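Endo-1,4-beta-xylanase C (Paenibacillus barcinonensis, PDB 4XUP) degrades xylan as an endoxylanase, this piece being its N-terminal tandem of two CBM22 carbohydrate-binding modules, a region that seems to stabilise the enzyme against heat. Local coordinates at residues Gly23-Gly28 with Gly57-Leu62; Gln44-Thr49 with Tyr146-Phe151. All coordinates share one frame; numbering follows the deposited sequence.

Contact 1. Residues Gly23-Gly28 with Gly57-Leu62; sequences GWTARG and GPSLSL
The indole of Trp24 lies with one face on Leu60: Leu60 CB sits 3.6 Å from the centroid of its six-membered ring and only 5° off the normal, a CH-pi contact. Across the other face come methyls of Leu46 and Leu148, and at the ring's edge, in its plane, Trp24 CE3 comes to 3.6 Å from Pro58 C. Leu60 crosses the indole at about a right angle, CD2 coming against CZ2 and CD1 lying against the backbone of Gly23, where a side chain would crowd it. His14 ND1 pairs with the indole NE1, so the polar edge is satisfied inside the core. With an alanine here in place of Trp24, a gap would probably open between Leu60 and the two leucines on the far face, and His14 ND1 would lose its partner. The backbones belong to one sheet of the CBM22 beta-sandwich, strand 25-27 lying antiparallel to strand 57-61 but strongly twisted, at 119°. Thr25 and Ser59 form a hydrogen-bonded pair, with Thr25 N 2.8 Å from Ser59 O. Thr25 O accepts twice: from Ser59 N, and at 2.9 Å from Ser59 OG, which stands 50° out of the carbonyl plane. Ser59 chi1 tucks OG between its own N and carbonyl carbon, bringing this hydroxyl over to the neighbouring strand. At the next hydrogen-bonded pair Arg27 N meets Gly57 O at 2.9 Å. Arg27 rests its CB on that same oxygen, then extends away, giving NE to Trp55 O and NH2 to a salt bridge with Glu94, with Tyr136 in cation-pi contact.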
# COMPACT_ATOMS: atom_id res chain seq x y z
N GLY A 23 16.79 -2.00 23.04
CA GLY A 23 17.44 -1.34 21.88
C GLY A 23 17.35 0.17 21.89
O GLY A 23 18.06 0.85 21.16
N TRP A 24 16.47 0.69 22.71
CA TRP A 24 16.31 2.14 22.80
C TRP A 24 17.52 2.75 23.47
O TRP A 24 17.99 2.25 24.50
CB TRP A 24 15.03 2.55 23.55
CG TRP A 24 13.76 2.27 22.80
CD1 TRP A 24 13.08 1.09 22.75
CD2 TRP A 24 13.02 3.19 21.99
NE1 TRP A 24 11.96 1.21 21.97
CE2 TRP A 24 11.90 2.49 21.49
CE3 TRP A 24 13.20 4.51 21.64
CZ2 TRP A 24 10.95 3.08 20.64
CZ3 TRP A 24 12.25 5.10 20.81
CH2 TRP A 24 11.14 4.38 20.31
N THR A 25 17.98 3.86 22.93
CA THR A 25 19.08 4.64 23.51
C THR A 25 18.92 6.12 23.40
O THR A 25 18.07 6.65 22.68
CB THR A 25 20.43 4.39 22.83
OG1 THR A 25 20.27 4.35 21.41
CG2 THR A 25 21.06 3.11 23.35
N ALA A 26 19.78 6.78 24.16
CA ALA A 26 19.80 8.24 24.24
C ALA A 26 20.18 8.86 22.93
O ALA A 26 21.15 8.48 22.30
CB ALA A 26 20.75 8.70 25.33
N ARG A 27 19.35 9.79 22.52
CA ARG A 27 19.65 10.72 21.45
C ARG A 27 19.86 12.06 22.12
O ARG A 27 18.92 12.66 22.64
CB ARG A 27 18.52 10.82 20.42
CG ARG A 27 18.69 11.86 19.32
CD ARG A 27 17.42 11.83 18.49
NE ARG A 27 17.27 12.88 17.49
CZ ARG A 27 17.85 12.88 16.30
NH1 ARG A 27 18.65 11.90 15.94
NH2 ARG A 27 17.62 13.86 15.48
N GLY A 28 21.09 12.53 22.06
CA GLY A 28 21.48 13.76 22.73
C GLY A 28 21.90 13.42 24.15
O GLY A 28 21.97 12.25 24.51
N GLY A 57 15.81 12.92 22.67
CA GLY A 57 14.82 11.91 23.07
C GLY A 57 15.33 10.48 23.08
O GLY A 57 16.50 10.25 22.81
N PRO A 58 14.46 9.52 23.36
CA PRO A 58 14.86 8.15 23.24
C PRO A 58 14.74 7.81 21.80
O PRO A 58 13.90 8.36 21.11
CB PRO A 58 13.83 7.38 24.04
CG PRO A 58 12.62 8.18 23.92
CD PRO A 58 13.06 9.62 23.81
N SER A 59 15.61 6.93 21.36
CA SER A 59 15.73 6.58 19.97
C SER A 59 15.94 5.12 19.77
O SER A 59 16.46 4.40 20.63
CB SER A 59 16.85 7.37 19.28
OG SER A 59 18.11 7.04 19.85
N LEU A 60 15.53 4.70 18.59
CA LEU A 60 15.55 3.30 18.23
C LEU A 60 15.89 3.18 16.77
O LEU A 60 15.34 3.88 15.94
CB LEU A 60 14.20 2.66 18.48
CG LEU A 60 14.11 1.16 18.17
CD1 LEU A 60 14.83 0.34 19.24
CD2 LEU A 60 12.66 0.73 18.10
N SER A 61 16.86 2.34 16.50
CA SER A 61 17.33 2.13 15.12
C SER A 61 16.35 1.21 14.44
O SER A 61 16.01 0.19 14.98
CB SER A 61 18.74 1.52 15.03
OG SER A 61 19.15 1.51 13.66
N LEU A 62 15.90 1.63 13.28
CA LEU A 62 14.94 0.85 12.47
C LEU A 62 15.54 0.26 11.20
O LEU A 62 14.83 -0.29 10.40
CB LEU A 62 13.71 1.72 12.10
CG LEU A 62 12.83 2.17 13.26
CD1 LEU A 62 11.59 2.83 12.70
CD2 LEU A 62 12.44 1.05 14.23

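Contact 2. Residues Gln44-Thr49 with Tyr146-Phe151; sequences QSLQTT and YLLDEF. With CA (calcium ion), chain G.
Strands 45-49 and 146-149 run antiparallel, their axes 4.5 Å apart at 155°, as neighbours in the calcium-bearing sheet of the first CBM22 beta-sandwich. Leu46 and Leu148 make one hydrogen-bonded pair, Leu46 N lying 2.8 Å from Leu148 O, and Thr48 with Tyr146 makes another. Between them the non-hydrogen-bonded pair Gln47 and Leu147 brings the chains closest, with an added CA-H...O contact from Leu147 CA to Leu46 O at 3.2 Å. Leu46, Thr48, Tyr146 and Leu148 share the face turned to the interior of the sandwich, where Pro58 packs on Leu46, Thr48 and Tyr146, and the phenol OH is held by Leu137 O. On the opposite face Leu147 leans over its neighbour: CG stands anti to its own carbonyl carbon (chi1 -51°), which carries CD2 obliquely across the Gln47 chain, 3.5 Å from Gln47 CB and near its CG. Ser45 OG passes near the same leucine's methyls while bonding to Gln38 O. At the end of the ladder the strands hold calcium. Gln44 offers its backbone O at 2.2 Å from the ion, and Asp149 chelates it with both carboxylate oxygens, OD1 and OD2 each 2.5 Å away; Ser15, Glu17 and Gln41 supply the remaining protein ligands, and a water completes the shell. Tyr40 N also binds Asp149 OD2, which helps fix the carboxylate's rotation. The chain turns a corner directly after it, and there the N-H of Glu150 reaches back to Asp149 OD1 at 2.7 Å, approaching from above the carboxylate plane, 47° out of it.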
# COMPACT_ATOMS: atom_id res chain seq x y z
N GLN A 44 6.57 -2.03 34.29
CA GLN A 44 7.65 -1.17 33.79
C GLN A 44 7.39 -0.48 32.46
O GLN A 44 6.60 -0.91 31.64
CB GLN A 44 8.97 -1.94 33.70
CG GLN A 44 9.49 -2.45 35.03
CD GLN A 44 10.79 -3.24 34.93
OE1 GLN A 44 11.19 -3.66 33.87
NE2 GLN A 44 11.42 -3.44 36.04
N SER A 45 8.09 0.64 32.32
CA SER A 45 8.07 1.45 31.11
C SER A 45 9.44 2.11 30.86
O SER A 45 10.34 2.08 31.70
CB SER A 45 6.99 2.52 31.20
OG SER A 45 7.27 3.43 32.25
N LEU A 46 9.54 2.72 29.69
CA LEU A 46 10.75 3.42 29.25
C LEU A 46 10.74 4.91 29.56
O LEU A 46 9.94 5.69 29.05
CB LEU A 46 10.98 3.23 27.76
CG LEU A 46 12.32 3.82 27.26
CD1 LEU A 46 13.50 2.97 27.74
CD2 LEU A 46 12.35 3.92 25.75
N GLN A 47 11.69 5.30 30.38
CA GLN A 47 11.78 6.68 30.87
C GLN A 47 12.90 7.46 30.22
O GLN A 47 14.00 6.99 30.08
CB GLN A 47 11.97 6.72 32.40
CG GLN A 47 12.03 8.13 32.98
CD GLN A 47 12.13 8.13 34.49
OE1 GLN A 47 13.19 7.88 35.03
NE2 GLN A 47 11.06 8.48 35.17
N THR A 48 12.57 8.69 29.92
CA THR A 48 13.51 9.63 29.37
C THR A 48 13.52 10.92 30.17
O THR A 48 12.51 11.62 30.29
CB THR A 48 13.21 9.98 27.88
OG1 THR A 48 13.12 8.80 27.09
CG2 THR A 48 14.31 10.86 27.28
N THR A 49 14.70 11.27 30.67
CA THR A 49 14.91 12.55 31.41
C THR A 49 16.15 13.28 30.92
O THR A 49 16.95 12.74 30.18
CB THR A 49 15.04 12.31 32.93
OG1 THR A 49 16.08 11.36 33.18
CG2 THR A 49 13.74 11.79 33.50
N TYR A 146 9.51 12.32 29.80
CA TYR A 146 8.40 11.42 29.50
C TYR A 146 8.72 9.95 29.46
O TYR A 146 9.84 9.52 29.24
CB TYR A 146 7.73 11.80 28.16
CG TYR A 146 8.69 12.18 27.06
CD1 TYR A 146 9.09 13.49 26.90
CD2 TYR A 146 9.17 11.24 26.19
CE1 TYR A 146 9.98 13.87 25.90
CE2 TYR A 146 10.04 11.60 25.16
CZ TYR A 146 10.44 12.92 25.02
OH TYR A 146 11.31 13.29 24.01
N LEU A 147 7.63 9.22 29.60
CA LEU A 147 7.59 7.76 29.57
C LEU A 147 7.00 7.24 28.27
O LEU A 147 6.19 7.88 27.64
CB LEU A 147 6.74 7.19 30.72
CG LEU A 147 7.09 7.71 32.11
CD1 LEU A 147 6.07 7.24 33.12
CD2 LEU A 147 8.47 7.26 32.55
N LEU A 148 7.43 6.04 27.93
CA LEU A 148 6.95 5.29 26.77
C LEU A 148 6.76 3.86 27.17
O LEU A 148 7.62 3.28 27.79
CB LEU A 148 7.94 5.33 25.59
CG LEU A 148 7.62 4.40 24.41
CD1 LEU A 148 6.36 4.83 23.69
CD2 LEU A 148 8.78 4.43 23.39
N ASP A 149 5.63 3.29 26.76
CA ASP A 149 5.33 1.90 27.04
C ASP A 149 4.51 1.26 25.93
O ASP A 149 3.92 1.94 25.15
CB ASP A 149 4.60 1.77 28.38
CG ASP A 149 4.77 0.41 29.02
OD1 ASP A 149 5.48 -0.45 28.44
OD2 ASP A 149 4.17 0.15 30.08
N GLU A 150 4.49 -0.06 25.92
CA GLU A 150 3.76 -0.87 24.94
C GLU A 150 3.96 -0.34 23.54
O GLU A 150 3.05 0.00 22.84
CB GLU A 150 2.29 -0.95 25.28
CG GLU A 150 2.02 -1.84 26.49
CD GLU A 150 2.55 -3.27 26.35
OE1 GLU A 150 2.05 -4.06 25.53
OE2 GLU A 150 3.51 -3.61 27.08
N PHE A 151 5.23 -0.25 23.20
CA PHE A 151 5.65 0.23 21.89
C PHE A 151 5.55 -0.92 20.93
O PHE A 151 5.94 -2.04 21.23
CB PHE A 151 7.07 0.77 21.90
CG PHE A 151 7.59 1.11 20.53
CD1 PHE A 151 7.22 2.28 19.90
CD2 PHE A 151 8.43 0.24 19.86
CE1 PHE A 151 7.70 2.60 18.64
CE2 PHE A 151 8.90 0.54 18.59
CZ PHE A 151 8.52 1.72 17.97
CA CA G . 5.25 -2.04 30.34
O HOH W 1 4.10 -3.45 29.46

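From the N terminus, the chain first lays down Gly23-Gly28, then Gln44-Thr49, returns with Gly57-Leu62 to close contact 1 over 28 intervening residues, and reaches Tyr146-Phe151, 96 residues after Thr49, to close contact 2. The loops therefore cross, since 44-49 falls within the first and 57-62 within the second. Consecutive strands 45-49 and 57-61 go to opposite sheets of the same module, and the two contacts face each other through its core. There Pro58 CG meets Thr48 OG1 at 3.3 Å and Leu60 CD2 meets Phe151 CE2 at 3.8 Å, joining the sheet of contact 1 to the calcium-bearing sheet.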